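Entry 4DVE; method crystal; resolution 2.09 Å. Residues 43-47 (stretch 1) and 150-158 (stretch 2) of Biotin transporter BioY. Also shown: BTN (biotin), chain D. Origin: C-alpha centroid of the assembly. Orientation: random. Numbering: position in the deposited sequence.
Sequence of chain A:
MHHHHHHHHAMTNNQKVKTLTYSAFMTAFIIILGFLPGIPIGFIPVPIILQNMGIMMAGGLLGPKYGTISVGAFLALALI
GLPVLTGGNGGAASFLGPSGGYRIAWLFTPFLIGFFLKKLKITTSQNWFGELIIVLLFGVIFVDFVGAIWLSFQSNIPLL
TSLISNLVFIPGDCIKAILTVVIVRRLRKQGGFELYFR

Stretch 1 43-47: FIPVP
Stretch 2 (150-158) WLSFQSNIP

Residues 43-47 form an irregular, proline-rich segment that lies against the last turns of a helix that begins earlier in the chain and includes 150-154. CA atoms are nearest at Ile-44 and Leu-151, and at Pro-45 and Ser-155, both 8.7 Å apart. No hydrogen bond joins the stretches; the contact is mainly apolar and buries 188 Å², both sides summed. CA-to-CB bonds of Ile-44, Pro-45, Val-46, Leu-151, Ser-155 and Ile-157 point toward the other stretch.

Leu-151 (chi1 t, chi2 p) is the main bump. Its CD2 meets Ile-44 CD1 at 4.0 Å. Its CD1 touches Pro-45 CD at 4.1 Å and Val-46 CG2 at 4.2 Å. Ile-44, Pro-45 and Val-46 together make the hollow that receives Leu-151. Ile-44 (phi/psi -134/157; chi1 p, chi2 t) also places CG2 4.2 Å from Ile-157 CD1 (chi1 p, chi2 149°). Pro-45 (-88/47, C-gamma endo) sets its CG in van der Waals contact with Ser-155 OG (chi1 m), 4.2 Å away. A weak hydrogen bond from Val-46 N to Ile-44 O (3.0 Å) spans Pro-45.

Gln-154 N bonds Trp-150 O (2.8 Å), and Ser-155 N bonds Leu-151 O (2.9 Å). Asn-156 then takes positive phi (53/56). Ile-157 returns to extended geometry (-122/151). Ser-152 OG donates to Ile-157 O (2.7 Å), and Ile-157 N to Ser-152 O (3.1 Å), bridging the turn.

Val-46 (-131/124, chi1 t) sets CG1 3.7 Å from biotin C7. Biotin N2 donates to Pro-47 O (2.9 Å).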

# COMPACT_ATOMS: atom_id res chain seq x y z
N PHE A 43 18.26 3.98 14.03
CA PHE A 43 17.64 4.56 15.21
C PHE A 43 16.27 4.02 15.59
O PHE A 43 15.84 4.25 16.72
CB PHE A 43 17.56 6.08 15.07
CG PHE A 43 17.71 6.59 13.68
CD1 PHE A 43 16.61 6.85 12.90
CD2 PHE A 43 18.98 6.82 13.14
CE1 PHE A 43 16.76 7.33 11.61
CE2 PHE A 43 19.13 7.30 11.85
CZ PHE A 43 18.02 7.55 11.09
N ILE A 44 15.60 3.33 14.67
CA ILE A 44 14.36 2.63 15.02
C ILE A 44 14.39 1.22 14.43
O ILE A 44 15.12 0.94 13.50
CB ILE A 44 13.10 3.44 14.61
CG1 ILE A 44 13.14 3.81 13.12
CG2 ILE A 44 12.99 4.69 15.50
CD1 ILE A 44 11.86 4.43 12.59
N PRO A 45 13.62 0.31 15.02
CA PRO A 45 13.66 -1.04 14.52
C PRO A 45 12.67 -1.30 13.36
O PRO A 45 11.95 -2.28 13.39
CB PRO A 45 13.30 -1.86 15.77
CG PRO A 45 12.34 -0.97 16.51
CD PRO A 45 12.83 0.43 16.26
N VAL A 46 12.64 -0.39 12.37
CA VAL A 46 11.78 -0.49 11.19
C VAL A 46 12.68 -0.25 9.98
O VAL A 46 13.34 0.78 9.90
CB VAL A 46 10.63 0.56 11.23
CG1 VAL A 46 9.77 0.53 9.96
CG2 VAL A 46 9.78 0.36 12.46
N PRO A 47 12.71 -1.20 9.04
CA PRO A 47 13.54 -1.06 7.85
C PRO A 47 12.92 -0.24 6.70
O PRO A 47 11.68 -0.08 6.60
CB PRO A 47 13.73 -2.52 7.40
CG PRO A 47 12.44 -3.17 7.75
CD PRO A 47 12.04 -2.52 9.07
N TRP A 150 2.13 3.87 16.46
CA TRP A 150 2.18 2.51 16.95
C TRP A 150 3.55 2.15 17.47
O TRP A 150 3.67 1.61 18.57
CB TRP A 150 1.80 1.57 15.83
CG TRP A 150 1.84 0.12 16.20
CD1 TRP A 150 2.95 -0.70 16.37
CD2 TRP A 150 0.70 -0.74 16.38
NE1 TRP A 150 2.57 -1.97 16.69
CE2 TRP A 150 1.23 -2.07 16.70
CE3 TRP A 150 -0.68 -0.57 16.30
CZ2 TRP A 150 0.39 -3.16 16.92
CZ3 TRP A 150 -1.52 -1.68 16.54
CH2 TRP A 150 -0.99 -2.94 16.84
N LEU A 151 4.57 2.48 16.70
CA LEU A 151 5.94 2.29 17.11
C LEU A 151 6.26 2.90 18.48
O LEU A 151 6.86 2.25 19.33
CB LEU A 151 6.90 2.84 16.05
CG LEU A 151 8.39 2.75 16.37
CD1 LEU A 151 8.87 1.30 16.50
CD2 LEU A 151 9.14 3.58 15.33
N SER A 152 5.87 4.16 18.66
CA SER A 152 6.05 4.87 19.92
C SER A 152 5.47 4.07 21.09
O SER A 152 6.14 3.85 22.10
CB SER A 152 5.35 6.24 19.83
OG SER A 152 5.52 6.94 21.04
N PHE A 153 4.25 3.60 20.92
CA PHE A 153 3.60 2.81 21.96
C PHE A 153 4.24 1.45 22.12
O PHE A 153 4.53 1.05 23.21
CB PHE A 153 2.08 2.67 21.72
CG PHE A 153 1.29 3.88 22.16
CD1 PHE A 153 0.96 4.05 23.50
CD2 PHE A 153 0.87 4.83 21.24
CE1 PHE A 153 0.24 5.16 23.91
CE2 PHE A 153 0.15 5.95 21.65
CZ PHE A 153 -0.17 6.11 22.98
N GLN A 154 4.48 0.70 21.05
CA GLN A 154 4.93 -0.68 21.29
C GLN A 154 6.41 -0.81 21.65
O GLN A 154 6.78 -1.76 22.30
CB GLN A 154 4.47 -1.68 20.21
CG GLN A 154 5.40 -1.91 19.06
CD GLN A 154 6.64 -2.72 19.37
OE1 GLN A 154 6.60 -3.83 19.88
NE2 GLN A 154 7.73 -2.17 19.01
N SER A 155 7.25 0.13 21.23
CA SER A 155 8.66 0.07 21.57
C SER A 155 9.00 1.01 22.73
O SER A 155 10.14 1.12 23.10
CB SER A 155 9.52 0.40 20.37
OG SER A 155 9.41 -0.66 19.45
N ASN A 156 7.99 1.68 23.27
CA ASN A 156 8.14 2.59 24.39
C ASN A 156 9.22 3.61 24.09
O ASN A 156 10.21 3.73 24.81
CB ASN A 156 8.44 1.84 25.69
CG ASN A 156 8.59 2.77 26.88
OD1 ASN A 156 7.98 3.83 26.91
ND2 ASN A 156 9.42 2.39 27.86
N ILE A 157 9.05 4.31 22.98
CA ILE A 157 9.92 5.43 22.69
C ILE A 157 9.10 6.71 22.53
O ILE A 157 7.93 6.64 22.13
CB ILE A 157 10.82 5.17 21.46
CG1 ILE A 157 10.03 5.09 20.19
CG2 ILE A 157 11.62 3.88 21.62
CD1 ILE A 157 10.85 5.59 19.03
N PRO A 158 9.70 7.87 22.84
CA PRO A 158 8.92 9.11 22.76
C PRO A 158 8.33 9.33 21.37
O PRO A 158 8.97 9.04 20.35
CB PRO A 158 9.94 10.20 23.15
CG PRO A 158 11.02 9.48 23.90
CD PRO A 158 11.10 8.12 23.23
C11 BTN D . 6.93 -5.36 7.86
O11 BTN D . 7.22 -6.07 6.87
O12 BTN D . 7.03 -5.82 9.00
C10 BTN D . 6.42 -3.91 7.68
C9 BTN D . 7.54 -2.89 7.48
C8 BTN D . 6.96 -1.46 7.37
C7 BTN D . 8.02 -0.47 6.87
C2 BTN D . 7.48 0.94 6.72
S1 BTN D . 6.26 1.03 5.39
C6 BTN D . 6.43 2.80 5.31
C5 BTN D . 7.91 3.15 5.62
N1 BTN D . 8.69 3.20 4.41
C3 BTN D . 9.61 2.25 4.35
O3 BTN D . 10.41 2.08 3.43
N2 BTN D . 9.54 1.51 5.48
C4 BTN D . 8.53 1.99 6.40